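Local coordinates for dihydrodipicolinate synthase (Rhodopseudomonas palustris, PDB 3DZ1), which probably acts as a 4-hydroxy-tetrahydrodipicolinate synthase, the enzyme that uses pyruvate at the diaminopimelate branch of lysine biosynthesis, at residues 265-270 / 290-295; 60-65 / 279-284; 35-40 / 270-275. One frame throughout, in Å; residues are numbered along the deposited sequence.

Interaction 1: residues 265-270 / 290-295; sequences RKYVLK and TAREEV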
ATOM      1  N   ARG A 265       9.987   7.653  24.415  1.00 10.45           N
ATOM      2  CA  ARG A 265      11.443   7.786  24.515  1.00 10.98           C
ATOM      3  C   ARG A 265      11.861   9.123  25.102  1.00 10.28           C
ATOM      4  O   ARG A 265      12.624   9.180  26.063  1.00 10.26           O
ATOM      5  CB  ARG A 265      12.102   7.685  23.138  1.00 12.64           C
ATOM      6  CG  ARG A 265      12.067   6.326  22.483  1.00 20.04           C
ATOM      7  CD  ARG A 265      12.709   6.408  21.102  1.00 18.74           C
ATOM      8  NE  ARG A 265      12.670   5.135  20.393  1.00 23.47           N
ATOM      9  CZ  ARG A 265      11.555   4.508  20.033  1.00 24.64           C
ATOM     10  NH1 ARG A 265      10.375   5.033  20.314  1.00 27.55           N
ATOM     11  NH2 ARG A 265      11.621   3.353  19.386  1.00 28.38           N
ATOM     12  N   LYS A 266      11.387  10.202  24.492  1.00 11.07           N
ATOM     13  CA  LYS A 266      11.746  11.534  24.952  1.00  9.81           C
ATOM     14  C   LYS A 266      11.252  11.836  26.360  1.00 10.19           C
ATOM     15  O   LYS A 266      11.927  12.530  27.122  1.00  8.55           O
ATOM     16  CB  LYS A 266      11.249  12.583  23.954  1.00 10.92           C
ATOM     17  CG  LYS A 266      12.109  12.630  22.686  1.00 13.80           C
ATOM     18  CD  LYS A 266      11.818  13.864  21.845  1.00 13.97           C
ATOM     19  CE  LYS A 266      12.935  14.114  20.847  1.00 14.76           C
ATOM     20  NZ  LYS A 266      12.743  15.390  20.106  1.00 12.82           N
ATOM     21  N   TYR A 267      10.083  11.310  26.709  1.00 10.06           N
ATOM     22  CA  TYR A 267       9.535  11.511  28.045  1.00 10.22           C
ATOM     23  C   TYR A 267      10.475  10.877  29.076  1.00 11.34           C
ATOM     24  O   TYR A 267      10.826  11.498  30.077  1.00 10.48           O
ATOM     25  CB  TYR A 267       8.148  10.869  28.146  1.00 13.09           C
ATOM     26  CG  TYR A 267       7.598  10.806  29.555  1.00 15.85           C
ATOM     27  CD1 TYR A 267       7.231  11.965  30.237  1.00 18.58           C
ATOM     28  CD2 TYR A 267       7.463   9.585  30.217  1.00 15.77           C
ATOM     29  CE1 TYR A 267       6.743  11.911  31.546  1.00 18.71           C
ATOM     30  CE2 TYR A 267       6.978   9.517  31.523  1.00 16.27           C
ATOM     31  CZ  TYR A 267       6.622  10.684  32.181  1.00 17.27           C
ATOM     32  OH  TYR A 267       6.154  10.623  33.471  1.00 15.62           O
ATOM     33  N   VAL A 268      10.889   9.641  28.825  1.00  8.34           N
ATOM     34  CA  VAL A 268      11.775   8.940  29.751  1.00  8.77           C
ATOM     35  C   VAL A 268      13.187   9.529  29.796  1.00  9.15           C
ATOM     36  O   VAL A 268      13.765   9.688  30.873  1.00  7.73           O
ATOM     37  CB  VAL A 268      11.867   7.436  29.400  1.00  8.71           C
ATOM     38  CG1 VAL A 268      12.848   6.743  30.334  1.00  7.86           C
ATOM     39  CG2 VAL A 268      10.489   6.788  29.520  1.00  9.67           C
ATOM     40  N   LEU A 269      13.741   9.858  28.635  1.00  9.56           N
ATOM     41  CA  LEU A 269      15.086  10.422  28.588  1.00 11.31           C
ATOM     42  C   LEU A 269      15.141  11.748  29.346  1.00 11.46           C
ATOM     43  O   LEU A 269      16.180  12.117  29.892  1.00 11.83           O
ATOM     44  CB  LEU A 269      15.533  10.621  27.136  1.00 11.33           C
ATOM     45  CG  LEU A 269      15.776   9.325  26.357  1.00 12.92           C
ATOM     46  CD1 LEU A 269      16.025   9.637  24.888  1.00 12.04           C
ATOM     47  CD2 LEU A 269      16.966   8.589  26.958  1.00 10.35           C
ATOM     48  N   LYS A 270      14.019  12.460  29.378  1.00 11.45           N
ATOM     49  CA  LYS A 270      13.956  13.729  30.097  1.00 11.34           C
ATOM     50  C   LYS A 270      13.915  13.410  31.589  1.00 11.29           C
ATOM     51  O   LYS A 270      14.612  14.024  32.393  1.00 10.63           O
ATOM     52  CB  LYS A 270      12.696  14.509  29.702  1.00 13.51           C
ATOM     53  CG  LYS A 270      12.519  15.823  30.453  1.00 13.20           C
ATOM     54  CD  LYS A 270      11.171  16.456  30.141  1.00 18.18           C
ATOM     55  CE  LYS A 270      10.906  17.664  31.027  1.00 19.39           C
ATOM     56  NZ  LYS A 270       9.491  18.130  30.900  1.00 23.40           N
ATOM     57  N   THR A 290      -2.620  10.105  31.114  1.00 12.26           N
ATOM     58  CA  THR A 290      -2.774   8.681  31.398  1.00 10.99           C
ATOM     59  C   THR A 290      -1.613   7.848  30.862  1.00 11.32           C
ATOM     60  O   THR A 290      -1.096   6.984  31.564  1.00  9.79           O
ATOM     61  CB  THR A 290      -4.099   8.159  30.821  1.00 11.42           C
ATOM     62  OG1 THR A 290      -5.184   8.811  31.492  1.00 14.26           O
ATOM     63  CG2 THR A 290      -4.225   6.661  31.019  1.00 10.54           C
ATOM     64  N   ALA A 291      -1.207   8.103  29.623  1.00 11.13           N
ATOM     65  CA  ALA A 291      -0.094   7.367  29.033  1.00 11.74           C
ATOM     66  C   ALA A 291       1.165   7.590  29.874  1.00 10.96           C
ATOM     67  O   ALA A 291       1.946   6.663  30.094  1.00  9.74           O
ATOM     68  CB  ALA A 291       0.138   7.821  27.594  1.00 12.51           C
ATOM     69  N   ARG A 292       1.356   8.817  30.352  1.00 10.39           N
ATOM     70  CA  ARG A 292       2.515   9.126  31.180  1.00 10.18           C
ATOM     71  C   ARG A 292       2.479   8.292  32.454  1.00  8.72           C
ATOM     72  O   ARG A 292       3.502   7.764  32.881  1.00  7.54           O
ATOM     73  CB  ARG A 292       2.560  10.620  31.543  1.00 12.31           C
ATOM     74  CG  ARG A 292       2.784  11.551  30.357  1.00 18.30           C
ATOM     75  CD  ARG A 292       3.266  12.925  30.813  1.00 20.84           C
ATOM     76  NE  ARG A 292       2.306  13.616  31.675  1.00 22.77           N
ATOM     77  CZ  ARG A 292       1.266  14.314  31.230  1.00 24.23           C
ATOM     78  NH1 ARG A 292       1.043  14.419  29.928  1.00 23.21           N
ATOM     79  NH2 ARG A 292       0.453  14.921  32.088  1.00 26.88           N
ATOM     80  N   GLU A 293       1.298   8.169  33.056  1.00  9.30           N
ATOM     81  CA  GLU A 293       1.145   7.381  34.279  1.00  8.76           C
ATOM     82  C   GLU A 293       1.472   5.916  33.994  1.00  9.84           C
ATOM     83  O   GLU A 293       2.153   5.255  34.781  1.00 10.06           O
ATOM     84  CB  GLU A 293      -0.291   7.491  34.810  1.00 10.19           C
ATOM     85  CG  GLU A 293      -0.522   6.878  36.194  1.00 11.19           C
ATOM     86  CD  GLU A 293      -0.418   5.362  36.215  1.00 13.60           C
ATOM     87  OE1 GLU A 293      -0.874   4.726  35.247  1.00 15.21           O
ATOM     88  OE2 GLU A 293       0.100   4.800  37.206  1.00 13.01           O
ATOM     89  N   GLU A 294       0.980   5.410  32.868  1.00  9.14           N
ATOM     90  CA  GLU A 294       1.228   4.020  32.495  1.00  9.42           C
ATOM     91  C   GLU A 294       2.723   3.779  32.318  1.00  9.01           C
ATOM     92  O   GLU A 294       3.244   2.755  32.755  1.00  8.03           O
ATOM     93  CB  GLU A 294       0.466   3.670  31.213  1.00  9.32           C
ATOM     94  CG  GLU A 294      -1.044   3.887  31.339  1.00 10.50           C
ATOM     95  CD  GLU A 294      -1.796   3.627  30.052  1.00 10.64           C
ATOM     96  OE1 GLU A 294      -1.292   4.014  28.980  1.00  9.84           O
ATOM     97  OE2 GLU A 294      -2.903   3.049  30.114  1.00 10.18           O
ATOM     98  N   VAL A 295       3.409   4.719  31.673  1.00  8.07           N
ATOM     99  CA  VAL A 295       4.851   4.595  31.480  1.00  8.84           C
ATOM    100  C   VAL A 295       5.518   4.629  32.856  1.00  7.91           C
ATOM    101  O   VAL A 295       6.429   3.850  33.131  1.00  7.54           O
ATOM    102  CB  VAL A 295       5.416   5.749  30.618  1.00  7.49           C
ATOM    103  CG1 VAL A 295       6.951   5.698  30.607  1.00  8.22           C
ATOM    104  CG2 VAL A 295       4.873   5.642  29.195  1.00  9.09           C
TER

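Interaction 2: residues 60-65 / 279-284; sequences AAEAEA and AQRKPG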
ATOM      1  N   ALA A  60      18.070  21.320   5.786  1.00 25.29           N
ATOM      2  CA  ALA A  60      19.411  20.850   5.445  1.00 25.21           C
ATOM      3  C   ALA A  60      20.514  21.298   6.408  1.00 25.10           C
ATOM      4  O   ALA A  60      21.283  20.473   6.905  1.00 24.85           O
ATOM      5  CB  ALA A  60      19.762  21.276   4.021  1.00 26.44           C
ATOM      6  N   ALA A  61      20.591  22.600   6.669  1.00 23.61           N
ATOM      7  CA  ALA A  61      21.614  23.145   7.563  1.00 23.10           C
ATOM      8  C   ALA A  61      21.534  22.586   8.984  1.00 23.50           C
ATOM      9  O   ALA A  61      22.560  22.328   9.618  1.00 21.40           O
ATOM     10  CB  ALA A  61      21.513  24.666   7.600  1.00 23.78           C
ATOM     11  N   GLU A  62      20.317  22.402   9.484  1.00 22.19           N
ATOM     12  CA  GLU A  62      20.125  21.875  10.829  1.00 22.92           C
ATOM     13  C   GLU A  62      20.586  20.424  10.927  1.00 21.36           C
ATOM     14  O   GLU A  62      21.260  20.043  11.885  1.00 20.14           O
ATOM     15  CB  GLU A  62      18.654  21.983  11.228  1.00 23.95           C
ATOM     16  CG  GLU A  62      18.148  23.410  11.273  1.00 28.30           C
ATOM     17  CD  GLU A  62      16.684  23.500  11.628  1.00 28.82           C
ATOM     18  OE1 GLU A  62      15.870  22.842  10.949  1.00 28.97           O
ATOM     19  OE2 GLU A  62      16.349  24.230  12.583  1.00 29.04           O
ATOM     20  N   ALA A  63      20.223  19.622   9.932  1.00 20.12           N
ATOM     21  CA  ALA A  63      20.608  18.213   9.914  1.00 19.33           C
ATOM     22  C   ALA A  63      22.129  18.078   9.955  1.00 19.97           C
ATOM     23  O   ALA A  63      22.673  17.255  10.690  1.00 18.61           O
ATOM     24  CB  ALA A  63      20.056  17.541   8.669  1.00 18.53           C
ATOM     25  N   GLU A  64      22.812  18.894   9.162  1.00 19.14           N
ATOM     26  CA  GLU A  64      24.267  18.859   9.124  1.00 19.03           C
ATOM     27  C   GLU A  64      24.866  19.254  10.472  1.00 17.59           C
ATOM     28  O   GLU A  64      25.826  18.638  10.935  1.00 15.86           O
ATOM     29  CB  GLU A  64      24.775  19.783   8.013  1.00 22.17           C
ATOM     30  CG  GLU A  64      24.511  19.231   6.612  1.00 24.96           C
ATOM     31  CD  GLU A  64      24.688  20.270   5.518  1.00 27.99           C
ATOM     32  OE1 GLU A  64      25.558  21.155   5.663  1.00 29.73           O
ATOM     33  OE2 GLU A  64      23.964  20.194   4.504  1.00 28.93           O
ATOM     34  N   ALA A  65      24.289  20.270  11.108  1.00 16.23           N
ATOM     35  CA  ALA A  65      24.779  20.732  12.404  1.00 16.44           C
ATOM     36  C   ALA A  65      24.579  19.663  13.478  1.00 17.19           C
ATOM     37  O   ALA A  65      25.474  19.396  14.274  1.00 18.43           O
ATOM     38  CB  ALA A  65      24.064  22.020  12.812  1.00 15.71           C
ATOM     39  N   ALA A 279      10.178  17.734  24.074  1.00 15.91           N
ATOM     40  CA  ALA A 279       9.558  18.262  22.864  1.00 17.92           C
ATOM     41  C   ALA A 279      10.005  17.639  21.541  1.00 17.44           C
ATOM     42  O   ALA A 279      11.155  17.222  21.379  1.00 15.61           O
ATOM     43  CB  ALA A 279       9.769  19.775  22.809  1.00 16.55           C
ATOM     44  N   GLN A 280       9.059  17.578  20.609  1.00 18.92           N
ATOM     45  CA  GLN A 280       9.293  17.081  19.257  1.00 20.24           C
ATOM     46  C   GLN A 280       8.823  18.222  18.368  1.00 20.01           C
ATOM     47  O   GLN A 280       8.134  19.130  18.836  1.00 19.26           O
ATOM     48  CB  GLN A 280       8.422  15.869  18.937  1.00 20.99           C
ATOM     49  CG  GLN A 280       8.419  14.765  19.956  1.00 23.72           C
ATOM     50  CD  GLN A 280       7.363  13.725  19.647  1.00 24.03           C
ATOM     51  OE1 GLN A 280       6.948  12.973  20.523  1.00 26.07           O
ATOM     52  NE2 GLN A 280       6.926  13.676  18.392  1.00 22.48           N
ATOM     53  N   ARG A 281       9.186  18.185  17.094  1.00 18.92           N
ATOM     54  CA  ARG A 281       8.737  19.212  16.169  1.00 19.31           C
ATOM     55  C   ARG A 281       7.471  18.687  15.501  1.00 18.57           C
ATOM     56  O   ARG A 281       7.242  17.479  15.467  1.00 18.71           O
ATOM     57  CB  ARG A 281       9.802  19.487  15.110  1.00 20.74           C
ATOM     58  CG  ARG A 281      10.976  20.301  15.603  1.00 25.22           C
ATOM     59  CD  ARG A 281      11.818  20.764  14.429  1.00 28.34           C
ATOM     60  NE  ARG A 281      12.847  21.713  14.830  1.00 30.70           N
ATOM     61  CZ  ARG A 281      13.686  22.298  13.984  1.00 33.58           C
ATOM     62  NH1 ARG A 281      13.615  22.027  12.689  1.00 33.61           N
ATOM     63  NH2 ARG A 281      14.594  23.152  14.433  1.00 33.95           N
ATOM     64  N   LYS A 282       6.642  19.587  14.982  1.00 19.34           N
ATOM     65  CA  LYS A 282       5.415  19.172  14.310  1.00 19.59           C
ATOM     66  C   LYS A 282       5.797  18.497  12.993  1.00 18.96           C
ATOM     67  O   LYS A 282       6.737  18.923  12.328  1.00 18.46           O
ATOM     68  CB  LYS A 282       4.529  20.383  14.009  1.00 21.46           C
ATOM     69  CG  LYS A 282       4.064  21.162  15.229  1.00 26.45           C
ATOM     70  CD  LYS A 282       3.114  22.282  14.815  1.00 29.85           C
ATOM     71  CE  LYS A 282       2.702  23.141  16.000  1.00 32.46           C
ATOM     72  NZ  LYS A 282       3.864  23.865  16.591  1.00 34.38           N
ATOM     73  N   PRO A 283       5.080  17.432  12.604  1.00 21.12           N
ATOM     74  CA  PRO A 283       3.953  16.841  13.330  1.00 21.35           C
ATOM     75  C   PRO A 283       4.429  15.879  14.422  1.00 22.26           C
ATOM     76  O   PRO A 283       5.368  15.112  14.217  1.00 21.87           O
ATOM     77  CB  PRO A 283       3.179  16.134  12.227  1.00 21.06           C
ATOM     78  CG  PRO A 283       4.283  15.626  11.351  1.00 21.07           C
ATOM     79  CD  PRO A 283       5.221  16.817  11.270  1.00 20.02           C
ATOM     80  N   GLY A 284       3.777  15.931  15.579  1.00 24.27           N
ATOM     81  CA  GLY A 284       4.147  15.061  16.685  1.00 27.32           C
ATOM     82  C   GLY A 284       3.366  15.424  17.931  1.00 29.77           C
ATOM     83  O   GLY A 284       3.255  16.601  18.281  1.00 31.49           O
TER

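Interaction 3: residues 35-40 / 270-275; sequences TDFYAE and KKRGLL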
ATOM      1  N   THR A  35      25.204  12.126  24.365  1.00 10.64           N
ATOM      2  CA  THR A  35      26.417  11.495  23.868  1.00 11.43           C
ATOM      3  C   THR A  35      27.307  10.994  24.999  1.00 12.30           C
ATOM      4  O   THR A  35      27.811   9.870  24.945  1.00 10.87           O
ATOM      5  CB  THR A  35      27.234  12.463  22.990  1.00 11.69           C
ATOM      6  OG1 THR A  35      26.427  12.913  21.895  1.00 13.36           O
ATOM      7  CG2 THR A  35      28.472  11.761  22.442  1.00 11.79           C
ATOM      8  N   ASP A  36      27.510  11.830  26.015  1.00 11.73           N
ATOM      9  CA  ASP A  36      28.346  11.448  27.155  1.00 12.24           C
ATOM     10  C   ASP A  36      27.745  10.242  27.854  1.00 11.91           C
ATOM     11  O   ASP A  36      28.460   9.347  28.318  1.00 12.81           O
ATOM     12  CB  ASP A  36      28.461  12.601  28.157  1.00 12.60           C
ATOM     13  CG  ASP A  36      29.202  13.794  27.592  1.00 16.48           C
ATOM     14  OD1 ASP A  36      29.995  13.608  26.644  1.00 15.94           O
ATOM     15  OD2 ASP A  36      29.001  14.915  28.105  1.00 15.43           O
ATOM     16  N   PHE A  37      26.419  10.240  27.938  1.00 11.85           N
ATOM     17  CA  PHE A  37      25.677   9.157  28.564  1.00 12.15           C
ATOM     18  C   PHE A  37      25.939   7.837  27.839  1.00 10.40           C
ATOM     19  O   PHE A  37      26.333   6.842  28.456  1.00 10.96           O
ATOM     20  CB  PHE A  37      24.177   9.467  28.535  1.00 13.26           C
ATOM     21  CG  PHE A  37      23.320   8.331  29.011  1.00 16.79           C
ATOM     22  CD1 PHE A  37      23.327   7.951  30.350  1.00 17.59           C
ATOM     23  CD2 PHE A  37      22.536   7.615  28.115  1.00 18.07           C
ATOM     24  CE1 PHE A  37      22.568   6.869  30.788  1.00 18.75           C
ATOM     25  CE2 PHE A  37      21.774   6.532  28.544  1.00 18.87           C
ATOM     26  CZ  PHE A  37      21.790   6.158  29.882  1.00 18.55           C
ATOM     27  N   TYR A  38      25.710   7.825  26.529  1.00 11.11           N
ATOM     28  CA  TYR A  38      25.925   6.615  25.739  1.00 10.48           C
ATOM     29  C   TYR A  38      27.330   6.041  25.927  1.00 10.00           C
ATOM     30  O   TYR A  38      27.504   4.827  26.038  1.00  8.30           O
ATOM     31  CB  TYR A  38      25.706   6.890  24.248  1.00 12.32           C
ATOM     32  CG  TYR A  38      24.322   7.382  23.881  1.00 13.58           C
ATOM     33  CD1 TYR A  38      23.179   6.805  24.436  1.00 13.24           C
ATOM     34  CD2 TYR A  38      24.155   8.390  22.931  1.00 15.62           C
ATOM     35  CE1 TYR A  38      21.901   7.219  24.048  1.00 15.78           C
ATOM     36  CE2 TYR A  38      22.889   8.811  22.537  1.00 15.65           C
ATOM     37  CZ  TYR A  38      21.767   8.222  23.096  1.00 15.81           C
ATOM     38  OH  TYR A  38      20.517   8.630  22.691  1.00 16.15           O
ATOM     39  N   ALA A  39      28.334   6.913  25.938  1.00 10.79           N
ATOM     40  CA  ALA A  39      29.711   6.468  26.109  1.00 11.02           C
ATOM     41  C   ALA A  39      29.901   5.904  27.510  1.00 12.42           C
ATOM     42  O   ALA A  39      30.493   4.839  27.691  1.00 10.45           O
ATOM     43  CB  ALA A  39      30.670   7.626  25.886  1.00 11.67           C
ATOM     44  N   GLU A  40      29.379   6.625  28.496  1.00 12.90           N
ATOM     45  CA  GLU A  40      29.494   6.231  29.895  1.00 14.38           C
ATOM     46  C   GLU A  40      28.929   4.845  30.195  1.00 12.71           C
ATOM     47  O   GLU A  40      29.489   4.105  31.008  1.00 12.86           O
ATOM     48  CB  GLU A  40      28.787   7.265  30.775  1.00 17.31           C
ATOM     49  CG  GLU A  40      28.883   7.004  32.263  1.00 22.78           C
ATOM     50  CD  GLU A  40      28.013   7.959  33.065  1.00 28.17           C
ATOM     51  OE1 GLU A  40      26.776   7.952  32.865  1.00 30.59           O
ATOM     52  OE2 GLU A  40      28.562   8.722  33.890  1.00 31.43           O
ATOM     53  N   LYS A 270      14.019  12.460  29.378  1.00 11.45           N
ATOM     54  CA  LYS A 270      13.956  13.729  30.097  1.00 11.34           C
ATOM     55  C   LYS A 270      13.915  13.410  31.589  1.00 11.29           C
ATOM     56  O   LYS A 270      14.612  14.024  32.393  1.00 10.63           O
ATOM     57  CB  LYS A 270      12.696  14.509  29.702  1.00 13.51           C
ATOM     58  CG  LYS A 270      12.519  15.823  30.453  1.00 13.20           C
ATOM     59  CD  LYS A 270      11.171  16.456  30.141  1.00 18.18           C
ATOM     60  CE  LYS A 270      10.906  17.664  31.027  1.00 19.39           C
ATOM     61  NZ  LYS A 270       9.491  18.130  30.900  1.00 23.40           N
ATOM     62  N   LYS A 271      13.087  12.433  31.943  1.00 11.29           N
ATOM     63  CA  LYS A 271      12.940  12.003  33.326  1.00 12.76           C
ATOM     64  C   LYS A 271      14.277  11.480  33.855  1.00 13.27           C
ATOM     65  O   LYS A 271      14.556  11.563  35.055  1.00 11.60           O
ATOM     66  CB  LYS A 271      11.866  10.915  33.408  1.00 14.42           C
ATOM     67  CG  LYS A 271      11.602  10.384  34.799  1.00 20.97           C
ATOM     68  CD  LYS A 271      10.496   9.326  34.784  1.00 23.75           C
ATOM     69  CE  LYS A 271       9.133   9.934  34.478  1.00 23.57           C
ATOM     70  NZ  LYS A 271       8.702  10.864  35.560  1.00 25.28           N
ATOM     71  N   ARG A 272      15.104  10.943  32.959  1.00  9.66           N
ATOM     72  CA  ARG A 272      16.410  10.431  33.354  1.00 11.11           C
ATOM     73  C   ARG A 272      17.457  11.546  33.421  1.00 12.64           C
ATOM     74  O   ARG A 272      18.622  11.295  33.734  1.00 12.11           O
ATOM     75  CB  ARG A 272      16.875   9.334  32.391  1.00 13.02           C
ATOM     76  CG  ARG A 272      16.005   8.088  32.418  1.00 13.84           C
ATOM     77  CD  ARG A 272      16.665   6.928  31.692  1.00 16.44           C
ATOM     78  NE  ARG A 272      17.816   6.413  32.429  1.00 18.50           N
ATOM     79  CZ  ARG A 272      18.619   5.446  31.992  1.00 19.76           C
ATOM     80  NH1 ARG A 272      18.402   4.882  30.813  1.00 19.62           N
ATOM     81  NH2 ARG A 272      19.641   5.044  32.737  1.00 16.96           N
ATOM     82  N   GLY A 273      17.033  12.770  33.116  1.00 11.51           N
ATOM     83  CA  GLY A 273      17.933  13.909  33.167  1.00 14.06           C
ATOM     84  C   GLY A 273      18.841  14.099  31.965  1.00 15.89           C
ATOM     85  O   GLY A 273      19.786  14.887  32.031  1.00 15.31           O
ATOM     86  N   LEU A 274      18.556  13.397  30.869  1.00 14.89           N
ATOM     87  CA  LEU A 274      19.375  13.495  29.664  1.00 15.39           C
ATOM     88  C   LEU A 274      18.879  14.575  28.706  1.00 15.17           C
ATOM     89  O   LEU A 274      19.670  15.188  27.990  1.00 15.09           O
ATOM     90  CB  LEU A 274      19.424  12.135  28.955  1.00 16.23           C
ATOM     91  CG  LEU A 274      19.967  11.000  29.832  1.00 17.52           C
ATOM     92  CD1 LEU A 274      19.853   9.673  29.105  1.00 15.36           C
ATOM     93  CD2 LEU A 274      21.413  11.295  30.205  1.00 19.51           C
ATOM     94  N   LEU A 275      17.570  14.800  28.683  1.00 14.12           N
ATOM     95  CA  LEU A 275      16.997  15.836  27.827  1.00 14.70           C
ATOM     96  C   LEU A 275      16.414  16.941  28.708  1.00 15.31           C
ATOM     97  O   LEU A 275      15.852  16.656  29.765  1.00 16.27           O
ATOM     98  CB  LEU A 275      15.879  15.265  26.941  1.00 14.32           C
ATOM     99  CG  LEU A 275      16.221  14.209  25.888  1.00 15.39           C
ATOM    100  CD1 LEU A 275      14.964  13.865  25.084  1.00 13.31           C
ATOM    101  CD2 LEU A 275      17.306  14.732  24.968  1.00 14.72           C
TER

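Interaction 1: residues 265-270 / 290-295
Tyr267 reaches from helix 260-271 across to helix 289-301, and its ring is bordered by Arg292 over one face and by Val295 at the edge. With CG anti to the backbone N (chi1 170°), the phenol leaves its own helix in the direction of the other one and bridges a gap of 11.2 Å between the local axes. The aliphatic part of Arg292 lies crosswise to the tyrosine. Arg292 CG stands over the outer part of the Tyr267 ring, 4.1 Å above its plane, and the closest touch is Arg292 CD to Tyr267 CE1 at 3.7 Å. The guanidinium, carried on a chain bent at chi3, is tilted 54° from the ring plane and does not stack on it; it turns to Asp289, one helical turn earlier, in a salt bridge. Val295 runs antiparallel to the tyrosine side chain, and its CG1 lies in the ring plane, 3.9 Å from Tyr267 CE2. The same methyl also meets Val268: Val295 CG1 is 3.9 Å from Val268 CG2, so one branch closes against two residues of the facing helix. No hydrogen bond joins the two segments. The phenolic oxygen is satisfied just beyond them, hydrogen-bonded to Asp296 OD1, which ties the far end of the ring to the helix it packs on. Across the two segments the contact is therefore apolar, the polar groups of Tyr267 and Arg292 being engaged by Asp296 and Asp289. The axes of 265-270 and 290-295 cross at -59°, and both segments belong to the helical C-terminal region that follows the (beta/alpha)8 barrel. Helix 238-255 lies alongside, with Tyr254 packing on Ala291 and Val295, while Glu293 and Glu294 form salt bridges with Arg238 and Arg211 of a second subunit.

Interaction 2: residues 60-65 / 279-284
Glu62 and Arg281 meet end-on in a two-bond salt bridge that spans backbones whose closest CA atoms, those of Glu62 and Arg281, are 12.9 Å apart. Arg281 NH1 donates to Glu62 OE1 at 3.0 Å, and Arg281 NH2 donates to Glu62 OE2 at 2.8 Å, the latter almost straight at 175°. Both acceptors lie near the guanidinium plane, but the carboxylate is twisted 44° against it: OE1 is met on its syn side, while OE2 is approached from above the carboxylate plane. Arg281 runs extended from CG to NE, which gives it the length to reach the first turn of helix 60-73. The third guanidinium nitrogen, NE, is taken by the carbonyl oxygen of Gly24, and the backbone N by Glu54 OE1, so both the head and the root of the residue are held. Phe20 and Leu58 pack against the arginine, and Ile26 against the glutamate. Two bonds to the two carboxylate oxygens, with a third from NE to Gly24 O, are likely to fix the rotation of the guanidinium. Between the two segments the attachment is charge-paired and hydrogen-bonded, and it probably pins the loop between helices 260-271 and 289-301 to the barrel.

Interaction 3: residues 35-40 / 270-275
Phe37 of helix 28-40 fits against Leu274 and Arg272, which follow the end of helix 260-271. Its CG is anti to the backbone N (chi1 173°), which carries the ring toward 270-275. Phe37 CB, to begin, lies 3.7 Å from Leu274 CD2. CG touches both leucine methyls, CD1 lies against Leu274 CD2, and CE2 against Leu274 CD1, which comes to 3.5 Å from Phe37 CD2. That methyl stands 3.6 Å from the Phe37 centroid and 16° off the ring normal, a CH-pi contact. Gly273, at positive phi, ends helix 260-271 in a Schellman motif, and the chain then brings Leu274 to helix 28-40, the first helix of the TIM barrel. Further out, CE1 comes near Arg272 NH2, and at the tip Phe37 CZ lies 3.7 Å from both Arg272 NH1 and Arg272 NH2, over a face of the guanidinium. The two flat groups stand 84° apart. Without the ring, as with an alanine here, Leu274 CD1 would probably lose its aromatic face and the guanidinium the carbon that covers it. Arg272 has other polar partners: NH1 binds Cys221 O and NH2 forms a salt bridge with Asp224.

Overall arrangement
Interactions 1 and 3 both use helix 260-271 and share Lys270: the first uses its flank, the second the turn after its C-terminal end, where Leu269 O probably accepts from Leu274 N. Interaction 3 is the buried one and joins the C-terminal region to the barrel's first helix. Interaction 1 is partly buried and joins two C-terminal helices beside a subunit interface. In interaction 1 an arginine's aliphatic chain covers the aromatic face; in interaction 3 a leucine does, and the guanidinium meets the ring's far end. Interaction 2 lies at the surface and rests, between its segments, on a hydrogen-bonded salt bridge, tying the following loop to helix 60-73; Lys266 NZ meets Ala279 O, linking it to interaction 1.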